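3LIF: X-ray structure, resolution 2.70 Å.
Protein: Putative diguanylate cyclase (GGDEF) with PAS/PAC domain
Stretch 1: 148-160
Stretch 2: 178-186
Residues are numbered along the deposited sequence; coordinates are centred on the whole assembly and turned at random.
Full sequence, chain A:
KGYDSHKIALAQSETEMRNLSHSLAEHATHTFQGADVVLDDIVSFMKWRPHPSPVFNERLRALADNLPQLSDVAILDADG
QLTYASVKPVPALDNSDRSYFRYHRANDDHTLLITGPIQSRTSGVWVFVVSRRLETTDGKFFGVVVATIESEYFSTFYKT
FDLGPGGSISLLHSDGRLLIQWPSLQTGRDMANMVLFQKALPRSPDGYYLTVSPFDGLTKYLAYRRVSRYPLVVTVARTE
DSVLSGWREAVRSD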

# COMPACT_ATOMS: atom_id res chain seq x y z
N THR A 148 7.33 6.78 1.99
CA THR A 148 7.44 5.38 1.67
C THR A 148 6.52 4.53 2.54
O THR A 148 6.53 4.65 3.78
CB THR A 148 8.84 4.87 1.95
OG1 THR A 148 9.75 5.64 1.18
CG2 THR A 148 8.94 3.44 1.56
N ILE A 149 5.74 3.67 1.91
CA ILE A 149 4.84 2.86 2.70
C ILE A 149 5.67 1.84 3.43
O ILE A 149 6.46 1.18 2.80
CB ILE A 149 3.84 2.17 1.80
CG1 ILE A 149 2.79 3.20 1.41
CG2 ILE A 149 3.19 0.97 2.53
CD1 ILE A 149 2.08 2.82 0.13
N GLU A 150 5.53 1.72 4.75
CA GLU A 150 6.29 0.69 5.49
C GLU A 150 5.62 -0.70 5.32
O GLU A 150 4.58 -1.01 5.97
CB GLU A 150 6.37 1.01 6.98
CG GLU A 150 7.09 -0.05 7.77
CD GLU A 150 8.60 0.22 7.80
OE1 GLU A 150 9.03 1.25 8.39
OE2 GLU A 150 9.37 -0.59 7.25
N SER A 151 6.14 -1.54 4.46
CA SER A 151 5.38 -2.74 4.22
C SER A 151 5.30 -3.68 5.45
O SER A 151 4.29 -4.37 5.64
CB SER A 151 5.84 -3.44 2.95
OG SER A 151 7.19 -3.84 3.09
N GLU A 152 6.34 -3.66 6.29
CA GLU A 152 6.37 -4.42 7.55
C GLU A 152 5.15 -4.08 8.45
O GLU A 152 4.61 -4.92 9.19
CB GLU A 152 7.69 -4.16 8.26
CG GLU A 152 7.91 -4.91 9.57
CD GLU A 152 9.40 -4.86 9.99
OE1 GLU A 152 10.29 -4.93 9.09
OE2 GLU A 152 9.68 -4.74 11.21
N TYR A 153 4.67 -2.87 8.37
CA TYR A 153 3.52 -2.60 9.14
C TYR A 153 2.40 -3.55 8.76
O TYR A 153 1.65 -4.00 9.64
CB TYR A 153 3.06 -1.20 8.87
CG TYR A 153 1.87 -0.80 9.63
CD1 TYR A 153 1.94 -0.58 11.01
CD2 TYR A 153 0.65 -0.58 8.97
CE1 TYR A 153 0.83 -0.15 11.71
CE2 TYR A 153 -0.49 -0.16 9.66
CZ TYR A 153 -0.36 0.06 11.03
OH TYR A 153 -1.43 0.45 11.72
N PHE A 154 2.21 -3.81 7.47
CA PHE A 154 1.10 -4.65 7.06
C PHE A 154 1.40 -6.15 7.36
O PHE A 154 0.53 -6.89 7.87
CB PHE A 154 0.78 -4.47 5.59
CG PHE A 154 0.06 -3.20 5.27
CD1 PHE A 154 -1.32 -3.12 5.42
CD2 PHE A 154 0.76 -2.12 4.76
CE1 PHE A 154 -1.99 -1.96 5.11
CE2 PHE A 154 0.09 -0.93 4.44
CZ PHE A 154 -1.29 -0.85 4.61
N SER A 155 2.59 -6.60 7.04
CA SER A 155 2.83 -8.01 7.22
C SER A 155 2.72 -8.37 8.70
O SER A 155 2.34 -9.46 9.07
CB SER A 155 4.18 -8.42 6.64
OG SER A 155 5.19 -7.51 7.01
N THR A 156 3.05 -7.44 9.58
CA THR A 156 3.05 -7.71 11.00
C THR A 156 1.64 -7.83 11.50
O THR A 156 1.33 -8.67 12.30
CB THR A 156 3.78 -6.56 11.65
OG1 THR A 156 5.18 -6.83 11.48
CG2 THR A 156 3.41 -6.33 13.14
N PHE A 157 0.78 -6.97 11.03
CA PHE A 157 -0.61 -7.10 11.31
C PHE A 157 -1.09 -8.43 10.73
O PHE A 157 -1.91 -9.12 11.35
CB PHE A 157 -1.35 -5.96 10.61
CG PHE A 157 -2.83 -5.99 10.80
CD1 PHE A 157 -3.38 -6.08 12.08
CD2 PHE A 157 -3.69 -5.89 9.73
CE1 PHE A 157 -4.77 -6.09 12.26
CE2 PHE A 157 -5.07 -5.91 9.89
CZ PHE A 157 -5.61 -6.01 11.16
N TYR A 158 -0.58 -8.81 9.54
CA TYR A 158 -1.21 -9.91 8.84
C TYR A 158 -0.89 -11.20 9.55
O TYR A 158 -1.72 -12.12 9.60
CB TYR A 158 -0.89 -10.02 7.34
CG TYR A 158 -1.46 -8.91 6.50
CD1 TYR A 158 -2.58 -8.19 6.92
CD2 TYR A 158 -0.87 -8.57 5.29
CE1 TYR A 158 -3.09 -7.14 6.16
CE2 TYR A 158 -1.36 -7.53 4.51
CZ TYR A 158 -2.47 -6.82 4.95
OH TYR A 158 -2.96 -5.80 4.16
N LYS A 159 0.28 -11.25 10.15
CA LYS A 159 0.62 -12.46 10.87
C LYS A 159 -0.15 -12.67 12.19
O LYS A 159 -0.10 -13.75 12.75
CB LYS A 159 2.12 -12.60 11.05
CG LYS A 159 2.69 -11.83 12.15
CD LYS A 159 4.20 -12.08 12.17
CE LYS A 159 4.50 -13.44 12.82
NZ LYS A 159 5.97 -13.60 12.81
N THR A 160 -0.91 -11.68 12.65
CA THR A 160 -1.70 -11.91 13.84
C THR A 160 -2.92 -12.82 13.59
O THR A 160 -3.81 -12.89 14.43
CB THR A 160 -2.27 -10.60 14.44
OG1 THR A 160 -3.31 -10.11 13.60
CG2 THR A 160 -1.21 -9.55 14.65
N LEU A 178 1.48 -6.40 -6.73
CA LEU A 178 1.49 -6.90 -5.37
C LEU A 178 2.28 -5.96 -4.44
O LEU A 178 3.44 -5.73 -4.66
CB LEU A 178 2.11 -8.32 -5.35
CG LEU A 178 2.45 -8.88 -3.94
CD1 LEU A 178 1.22 -9.18 -3.12
CD2 LEU A 178 3.31 -10.08 -3.97
N LEU A 179 1.65 -5.41 -3.41
CA LEU A 179 2.38 -4.56 -2.43
C LEU A 179 2.96 -5.38 -1.28
O LEU A 179 4.09 -5.19 -0.81
CB LEU A 179 1.47 -3.53 -1.79
CG LEU A 179 1.25 -2.27 -2.60
CD1 LEU A 179 0.18 -2.57 -3.65
CD2 LEU A 179 0.87 -1.07 -1.67
N ILE A 180 2.15 -6.27 -0.76
CA ILE A 180 2.73 -7.14 0.22
C ILE A 180 1.98 -8.43 0.29
O ILE A 180 0.78 -8.51 -0.00
CB ILE A 180 2.84 -6.50 1.60
CG1 ILE A 180 3.55 -7.52 2.53
CG2 ILE A 180 1.53 -6.04 2.11
CD1 ILE A 180 5.11 -7.97 1.97
N GLN A 181 2.72 -9.46 0.64
CA GLN A 181 2.11 -10.74 0.82
C GLN A 181 2.64 -11.50 2.06
O GLN A 181 3.84 -11.54 2.34
CB GLN A 181 2.12 -11.49 -0.53
CG GLN A 181 2.70 -12.87 -0.54
CD GLN A 181 1.89 -13.84 0.27
OE1 GLN A 181 0.68 -13.70 0.40
NE2 GLN A 181 2.55 -14.80 0.83
N TRP A 182 1.71 -11.99 2.85
CA TRP A 182 2.07 -12.78 4.00
C TRP A 182 1.68 -14.28 3.75
O TRP A 182 0.55 -14.57 3.31
CB TRP A 182 1.45 -12.18 5.27
CG TRP A 182 1.60 -13.09 6.45
CD1 TRP A 182 0.64 -13.92 6.99
CD2 TRP A 182 2.80 -13.33 7.19
NE1 TRP A 182 1.17 -14.63 8.03
CE2 TRP A 182 2.49 -14.30 8.18
CE3 TRP A 182 4.10 -12.83 7.13
CZ2 TRP A 182 3.44 -14.77 9.10
CZ3 TRP A 182 5.08 -13.32 8.05
CH2 TRP A 182 4.73 -14.27 9.02
N PRO A 183 2.57 -15.25 4.07
CA PRO A 183 3.89 -15.17 4.74
C PRO A 183 5.13 -15.10 3.81
O PRO A 183 6.22 -14.90 4.28
CB PRO A 183 3.94 -16.53 5.47
CG PRO A 183 3.25 -17.46 4.51
CD PRO A 183 2.12 -16.65 3.95
N SER A 184 4.98 -15.27 2.50
CA SER A 184 6.13 -15.18 1.64
C SER A 184 6.93 -13.90 1.82
O SER A 184 8.10 -13.94 1.66
CB SER A 184 5.70 -15.27 0.15
OG SER A 184 5.35 -13.98 -0.37
N LEU A 185 6.32 -12.75 2.09
CA LEU A 185 7.05 -11.46 2.08
C LEU A 185 7.42 -10.94 0.67
O LEU A 185 8.13 -9.95 0.53
CB LEU A 185 8.29 -11.47 2.99
CG LEU A 185 7.95 -11.62 4.48
CD1 LEU A 185 9.15 -11.45 5.41
CD2 LEU A 185 6.79 -10.71 4.90
N GLN A 186 6.92 -11.57 -0.39
CA GLN A 186 7.11 -10.97 -1.71
C GLN A 186 6.45 -9.61 -1.89
O GLN A 186 5.55 -9.20 -1.15
CB GLN A 186 6.69 -11.93 -2.79
CG GLN A 186 7.50 -13.17 -2.77
CD GLN A 186 7.14 -14.15 -3.86
OE1 GLN A 186 7.19 -15.33 -3.63
NE2 GLN A 186 6.77 -13.66 -5.05

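The helix that begins near Ser151 lies alongside strand 178-182, its axis running in nearly the same direction as the strand at 27° and coming within 8.2 Å. No hydrogen bond joins the two stretches; the helix spends its backbone groups on itself, as in Tyr158 N to Phe154 O at 2.8 Å, and what holds the pair together is fit between side chains.

Two serines lie where the backbones come closest. Ser151 and Ser155, one helical turn apart, turn their CA-to-CB bonds toward the strand; both are small, and the strand lies close beside them: the CA atoms of Ser155 and Trp182 are 5.8 Å apart, those of Ser151 and Ile180 6.5 Å. Ile180 is the bump that fits here. Its CG1 lies 4.3 Å from Ser155 CB, while its CG2 reaches Phe154 CB at 3.9 Å and Tyr158 CE2 at 4.0 Å. A branched aliphatic side chain suits the site because its two arms can touch different walls of one pocket. Before the helix, Ile149 CD1 just meets Leu179 CD2 at 4.5 Å.

From Ile180 to Trp182 the side chains alternate, with Gln181 turned away; Leu179, just before, also points toward the first stretch. Trp182 has the largest covered area. Its flat indole lies against Tyr158 and Lys159, with Lys159 CB over one face, 3.6 Å from the centroid of the six-membered ring, a CH-pi contact in which an aliphatic carbon meets the pi cloud. Lys159 CB makes the closest approach, 3.2 Å from Trp182 CZ2, and the rest of the chain continues alongside the ring. Tyr158 CB packs against Trp182 CB at 3.8 Å, with the latter at the edge of the tyrosine ring. Beyond the strand, Leu185 starts sideways, yet its CD2 comes within 3.9 Å of Ser155 CB.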